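Local atomic coordinates of Tae4 (Agrobacterium tumefaciens, PDB entry 6IJF), a protein that probably acts as a type VI secretion amidase effector that cleaves amide bonds in the peptide stems of the peptidoglycan in rival bacterial cells. Residues S11-S16 against A49-I54; V82-L87 against A120-P125. All coordinates share one frame; numbering follows the deposited sequence.

How the contacts relate
Both contacts are built on the core of a papain-like fold, in which a helix packs against an antiparallel sheet. Contact 1 closes first along the chain, setting the loop 11-16 on helix 48-58; contact 2 follows, setting the start of helix 84-92 against strand 116-122. Their centres lie about 15 Å apart, yet they touch, because helix 48-58, which supplies one side of contact 1, also packs against residues of contact 2: Leu87 CD2 packs on Ala49 O and on Val52 CG1, and Val82 CG2 meets Ile50 CG1. The helix thus joins an N-terminal loop to the helix-sheet packing around a probable Cys-His-Asp catalytic triad, Cys48, His132 and Asp134.

Contact 1 of 2, residues S11-S16 against A49-I54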
loop_
_atom_site.group_PDB
_atom_site.type_symbol
_atom_site.label_atom_id
_atom_site.label_comp_id
_atom_site.label_asym_id
_atom_site.label_seq_id
_atom_site.Cartn_x
_atom_site.Cartn_y
_atom_site.Cartn_z
ATOM N N SER C 11 -8.641 24.290 -8.491
ATOM C CA SER C 11 -9.388 24.039 -9.752
ATOM C C SER C 11 -8.442 24.162 -10.954
ATOM O O SER C 11 -8.724 23.535 -11.982
ATOM C CB SER C 11 -10.563 24.987 -9.909
ATOM O OG SER C 11 -10.104 26.286 -10.299
ATOM N N ASN C 12 -7.380 24.972 -10.863
ATOM C CA ASN C 12 -6.441 25.194 -12.004
ATOM C C ASN C 12 -5.230 24.246 -11.979
ATOM O O ASN C 12 -4.366 24.366 -12.886
ATOM C CB ASN C 12 -5.996 26.653 -12.026
ATOM C CG ASN C 12 -7.078 27.569 -12.567
ATOM O OD1 ASN C 12 -7.239 28.713 -12.111
ATOM N ND2 ASN C 12 -7.783 27.095 -13.579
ATOM N N TYR C 13 -5.125 23.372 -10.983
ATOM C CA TYR C 13 -3.907 22.538 -10.768
ATOM C C TYR C 13 -4.026 21.233 -11.556
ATOM O O TYR C 13 -4.962 20.454 -11.345
ATOM C CB TYR C 13 -3.666 22.292 -9.274
ATOM C CG TYR C 13 -2.511 21.348 -9.004
ATOM C CD1 TYR C 13 -1.200 21.794 -8.975
ATOM C CD2 TYR C 13 -2.730 19.992 -8.822
ATOM C CE1 TYR C 13 -0.147 20.931 -8.758
ATOM C CE2 TYR C 13 -1.685 19.117 -8.560
ATOM C CZ TYR C 13 -0.384 19.583 -8.543
ATOM O OH TYR C 13 0.634 18.686 -8.367
ATOM N N PRO C 14 -3.070 20.927 -12.459
ATOM C CA PRO C 14 -3.002 19.611 -13.105
ATOM C C PRO C 14 -2.219 18.583 -12.270
ATOM O O PRO C 14 -1.016 18.754 -12.006
ATOM C CB PRO C 14 -2.313 19.969 -14.432
ATOM C CG PRO C 14 -1.324 21.027 -14.040
ATOM C CD PRO C 14 -1.977 21.802 -12.901
ATOM N N SER C 15 -2.889 17.524 -11.832
ATOM C CA SER C 15 -2.309 16.510 -10.918
ATOM C C SER C 15 -1.545 15.443 -11.706
ATOM O O SER C 15 -1.972 15.082 -12.823
ATOM C CB SER C 15 -3.409 15.925 -10.055
ATOM O OG SER C 15 -2.964 14.760 -9.369
ATOM N N SER C 16 -0.471 14.883 -11.144
ATOM C CA SER C 16 0.244 13.709 -11.717
ATOM C C SER C 16 -0.354 12.380 -11.207
ATOM O O SER C 16 0.179 11.303 -11.573
ATOM C CB SER C 16 1.738 13.776 -11.426
ATOM O OG SER C 16 1.960 13.916 -10.048
ATOM N N ALA C 49 6.963 21.298 -9.826
ATOM C CA ALA C 49 7.051 22.779 -9.823
ATOM C C ALA C 49 6.383 23.383 -11.087
ATOM O O ALA C 49 5.774 24.480 -10.972
ATOM C CB ALA C 49 8.495 23.236 -9.695
ATOM N N ILE C 50 6.442 22.696 -12.225
ATOM C CA ILE C 50 5.648 23.035 -13.453
ATOM C C ILE C 50 4.150 23.042 -13.117
ATOM O O ILE C 50 3.428 24.008 -13.457
ATOM C CB ILE C 50 5.953 22.039 -14.587
ATOM C CG1 ILE C 50 7.430 22.062 -14.971
ATOM C CG2 ILE C 50 5.063 22.294 -15.789
ATOM C CD1 ILE C 50 7.864 20.864 -15.793
ATOM N N ARG C 51 3.682 22.001 -12.436
ATOM C CA ARG C 51 2.233 21.840 -12.148
ATOM C C ARG C 51 1.795 22.963 -11.206
ATOM O O ARG C 51 0.736 23.587 -11.449
ATOM C CB ARG C 51 1.959 20.428 -11.612
ATOM C CG ARG C 51 2.245 19.350 -12.638
ATOM C CD ARG C 51 2.147 17.937 -12.082
ATOM N NE ARG C 51 2.424 16.940 -13.100
ATOM C CZ ARG C 51 1.519 16.463 -13.952
ATOM N NH1 ARG C 51 0.277 16.919 -13.919
ATOM N NH2 ARG C 51 1.854 15.509 -14.799
ATOM N N VAL C 52 2.586 23.274 -10.171
ATOM C CA VAL C 52 2.214 24.376 -9.236
ATOM C C VAL C 52 2.308 25.738 -9.954
ATOM O O VAL C 52 1.371 26.572 -9.760
ATOM C CB VAL C 52 3.015 24.330 -7.923
ATOM C CG1 VAL C 52 2.764 25.594 -7.096
ATOM C CG2 VAL C 52 2.669 23.083 -7.108
ATOM N N SER C 53 3.333 25.966 -10.770
ATOM C CA SER C 53 3.460 27.211 -11.602
ATOM C C SER C 53 2.188 27.425 -12.429
ATOM O O SER C 53 1.597 28.517 -12.363
ATOM C CB SER C 53 4.660 27.161 -12.513
ATOM O OG SER C 53 5.865 27.069 -11.805
ATOM N N ILE C 54 1.708 26.386 -13.109
ATOM C CA ILE C 54 0.518 26.471 -14.014
ATOM C C ILE C 54 -0.724 26.840 -13.204
ATOM O O ILE C 54 -1.496 27.720 -13.659
ATOM C CB ILE C 54 0.354 25.167 -14.797
ATOM C CG1 ILE C 54 1.445 25.076 -15.855
ATOM C CG2 ILE C 54 -1.036 25.059 -15.395
ATOM C CD1 ILE C 54 1.657 23.708 -16.418
#
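The helix 48-58, which starts at the probable nucleophile Cys48 of a papain-like amidase fold, carries the loop 11-16 across Arg51, with Tyr13, Pro14 and Ser16 gathered round that one side chain. Pro14 lies nearest along the backbone, its CA 5.8 Å from Arg51 CA. From CG to NE the arginine is extended, which takes the guanidinium past the proline to Ser16. There Arg51 NH1 donates to Pro14 O at 2.9 Å, with an N-H...O angle of 163°. The acceptor lies close to the guanidinium plane, whereas the donor stands above the carbonyl plane, 73° out of it. Ser16 CB sits over one guanidinium face, toward its rim, 3.6 Å from Arg51 NE. Thr47 OG1 accepts from NE and Leu24 O from NH2, so all three nitrogens of this buried group are bonded and its rotation is fixed.

Tyr13 comes in nearer the helix backbone. Its CG is anti to the backbone N (chi1 175°). The ring crosses the arginine obliquely, with Tyr13 CE1 3.6 Å from Arg51 CB. Val52 N lies at the ring edge, and Tyr13 CE1 also meets Val52 CG2 at 3.9 Å. Beyond the ring, the hydroxyl is hydrogen-bonded to Ser147 OG, and the side chain touches Asp134 of the probable triad. The Pro14 ring also touches the helix: Pro14 CD is 3.6 Å from Arg51 O and 4.2 Å from Ile54 CG2, while Leu29 of helix 26-33 packs on both Pro14 and Ile54. An irregular loop is thereby joined to a buried helix by an arginine-to-carbonyl hydrogen bond and the packing of Tyr13 and Pro14, next to a probable Cys-His-Asp site of the kind found in papain-like cysteine peptidases and amidases.

Contact 2 of 2, residues V82-L87 against A120-P125; sequences VNMRRL and AFNNIP
Met84 reaches from the first turn of helix 84-92 toward strand 116-122, and its terminal methyl makes nearly all of the contact. The CA atoms are well separated, 8.4 Å between Met84 and Ala120, so the long thioether chain spans the interval. Its CG is anti to the backbone N (chi1 173°), and the chain then bends at chi2 (-92°). Met84 CE ends 3.7 Å from Ala120 CB, a methyl-to-methyl contact, and 3.4 Å from Asn122 ND2. Against Asn122 the two side chains cross at about a right angle, the methyl meeting the nitrogen of the amide. The other end of that amide is engaged through OD1 with Thr155 OG1, a hydrogen bond to the adjoining strand 155-160 that helps to fix how the group is turned. Met84 CE also lies 3.9 Å from Phe121 O, so it meets both main-chain and side-chain atoms of the strand.

A second, looser approach is made by Arg85 and Asn123, which also cross at about a right angle. The guanidinium and amide planes are only 23° apart, and Asn123 OD1 faces the guanidinium edge, 4.2 Å from Arg85 NH1. This is a peripheral pairing with no hydrogen bond between the segments, and the Arg85 side chain is exposed and touches a crystal neighbour.

Within the fold, Met84 also packs on Cys48 of helix 48-58 and on Ile133 of strand 131-137. Trp159 and Trp157 of strand 155-160 pack on Ala120 and Asn122, so the methionine enters where two helices and the central strands of the five-stranded antiparallel sheet come together.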
loop_
_atom_site.group_PDB
_atom_site.type_symbol
_atom_site.label_atom_id
_atom_site.label_comp_id
_atom_site.label_asym_id
_atom_site.label_seq_id
_atom_site.Cartn_x
_atom_site.Cartn_y
_atom_site.Cartn_z
ATOM N N VAL C 82 10.724 25.482 -13.129
ATOM C CA VAL C 82 10.800 23.992 -13.248
ATOM C C VAL C 82 11.443 23.395 -11.996
ATOM O O VAL C 82 11.267 22.189 -11.778
ATOM C CB VAL C 82 11.540 23.570 -14.526
ATOM C CG1 VAL C 82 11.940 22.106 -14.541
ATOM C CG2 VAL C 82 10.718 23.924 -15.756
ATOM N N ASN C 83 12.168 24.185 -11.216
ATOM C CA ASN C 83 13.036 23.693 -10.105
ATOM C C ASN C 83 12.242 23.884 -8.820
ATOM O O ASN C 83 11.833 25.047 -8.512
ATOM C CB ASN C 83 14.373 24.439 -9.993
ATOM C CG ASN C 83 15.267 23.911 -8.885
ATOM O OD1 ASN C 83 16.069 22.997 -9.065
ATOM N ND2 ASN C 83 15.172 24.546 -7.751
ATOM N N MET C 84 12.018 22.783 -8.094
ATOM C CA MET C 84 11.160 22.828 -6.887
ATOM C C MET C 84 11.784 23.762 -5.841
ATOM O O MET C 84 11.053 24.591 -5.282
ATOM C CB MET C 84 10.949 21.434 -6.308
ATOM C CG MET C 84 10.219 21.461 -4.993
ATOM S SD MET C 84 11.416 21.540 -3.616
ATOM C CE MET C 84 10.252 21.816 -2.276
ATOM N N ARG C 85 13.093 23.683 -5.629
ATOM C CA ARG C 85 13.793 24.541 -4.612
ATOM C C ARG C 85 13.589 26.030 -4.955
ATOM O O ARG C 85 13.210 26.837 -4.055
ATOM C CB ARG C 85 15.273 24.132 -4.519
ATOM C CG ARG C 85 16.029 24.800 -3.367
ATOM C CD ARG C 85 17.541 24.575 -3.407
ATOM N NE ARG C 85 17.972 23.297 -3.987
ATOM C CZ ARG C 85 17.992 22.118 -3.356
ATOM N NH1 ARG C 85 17.564 22.013 -2.103
ATOM N NH2 ARG C 85 18.421 21.036 -3.992
ATOM N N ARG C 86 13.827 26.409 -6.219
ATOM C CA ARG C 86 13.654 27.811 -6.679
ATOM C C ARG C 86 12.195 28.231 -6.548
ATOM O O ARG C 86 11.968 29.351 -6.064
ATOM C CB ARG C 86 14.183 27.989 -8.110
ATOM C CG ARG C 86 15.701 27.935 -8.177
ATOM C CD ARG C 86 16.254 28.849 -9.262
ATOM N NE ARG C 86 15.852 28.335 -10.548
ATOM C CZ ARG C 86 16.334 27.224 -11.106
ATOM N NH1 ARG C 86 15.899 26.848 -12.299
ATOM N NH2 ARG C 86 17.259 26.507 -10.485
ATOM N N LEU C 87 11.220 27.362 -6.882
ATOM C CA LEU C 87 9.800 27.767 -6.729
ATOM C C LEU C 87 9.486 27.980 -5.243
ATOM O O LEU C 87 8.763 28.930 -4.929
ATOM C CB LEU C 87 8.862 26.746 -7.394
ATOM C CG LEU C 87 7.368 27.112 -7.348
ATOM C CD1 LEU C 87 7.084 28.436 -8.036
ATOM C CD2 LEU C 87 6.523 26.020 -7.977
ATOM N N ALA C 120 5.545 22.285 0.745
ATOM C CA ALA C 120 6.869 21.901 0.230
ATOM C C ALA C 120 7.483 20.877 1.171
ATOM O O ALA C 120 7.600 21.166 2.373
ATOM C CB ALA C 120 7.725 23.128 0.102
ATOM N N PHE C 121 7.789 19.707 0.627
ATOM C CA PHE C 121 8.490 18.587 1.290
ATOM C C PHE C 121 9.950 18.713 0.878
ATOM O O PHE C 121 10.252 18.443 -0.298
ATOM C CB PHE C 121 7.872 17.247 0.898
ATOM C CG PHE C 121 6.392 17.131 1.183
ATOM C CD1 PHE C 121 5.925 16.753 2.439
ATOM C CD2 PHE C 121 5.462 17.363 0.188
ATOM C CE1 PHE C 121 4.568 16.644 2.685
ATOM C CE2 PHE C 121 4.104 17.212 0.424
ATOM C CZ PHE C 121 3.653 16.875 1.675
ATOM N N ASN C 122 10.810 19.145 1.802
ATOM C CA ASN C 122 12.230 19.470 1.495
ATOM C C ASN C 122 13.132 18.283 1.832
ATOM O O ASN C 122 13.021 17.776 2.965
ATOM C CB ASN C 122 12.697 20.711 2.246
ATOM C CG ASN C 122 11.737 21.857 2.098
ATOM O OD1 ASN C 122 11.131 22.299 3.081
ATOM N ND2 ASN C 122 11.526 22.291 0.869
ATOM N N ASN C 123 13.991 17.874 0.900
ATOM C CA ASN C 123 15.038 16.836 1.086
ATOM C C ASN C 123 14.395 15.482 1.392
ATOM O O ASN C 123 14.320 15.054 2.569
ATOM C CB ASN C 123 16.052 17.321 2.131
ATOM C CG ASN C 123 16.545 18.712 1.804
ATOM O OD1 ASN C 123 17.019 18.961 0.696
ATOM N ND2 ASN C 123 16.346 19.635 2.726
ATOM N N ILE C 124 13.941 14.810 0.359
ATOM C CA ILE C 124 13.291 13.474 0.442
ATOM C C ILE C 124 14.334 12.365 0.377
ATOM O O ILE C 124 15.101 12.297 -0.567
ATOM C CB ILE C 124 12.228 13.336 -0.665
ATOM C CG1 ILE C 124 11.156 14.425 -0.475
ATOM C CG2 ILE C 124 11.674 11.922 -0.718
ATOM C CD1 ILE C 124 10.401 14.824 -1.735
ATOM N N PRO C 125 14.375 11.470 1.381
ATOM C CA PRO C 125 15.238 10.285 1.347
ATOM C C PRO C 125 15.145 9.427 0.074
ATOM O O PRO C 125 14.073 8.837 -0.175
ATOM C CB PRO C 125 14.717 9.459 2.552
ATOM C CG PRO C 125 14.250 10.502 3.530
ATOM C CD PRO C 125 13.626 11.565 2.654
#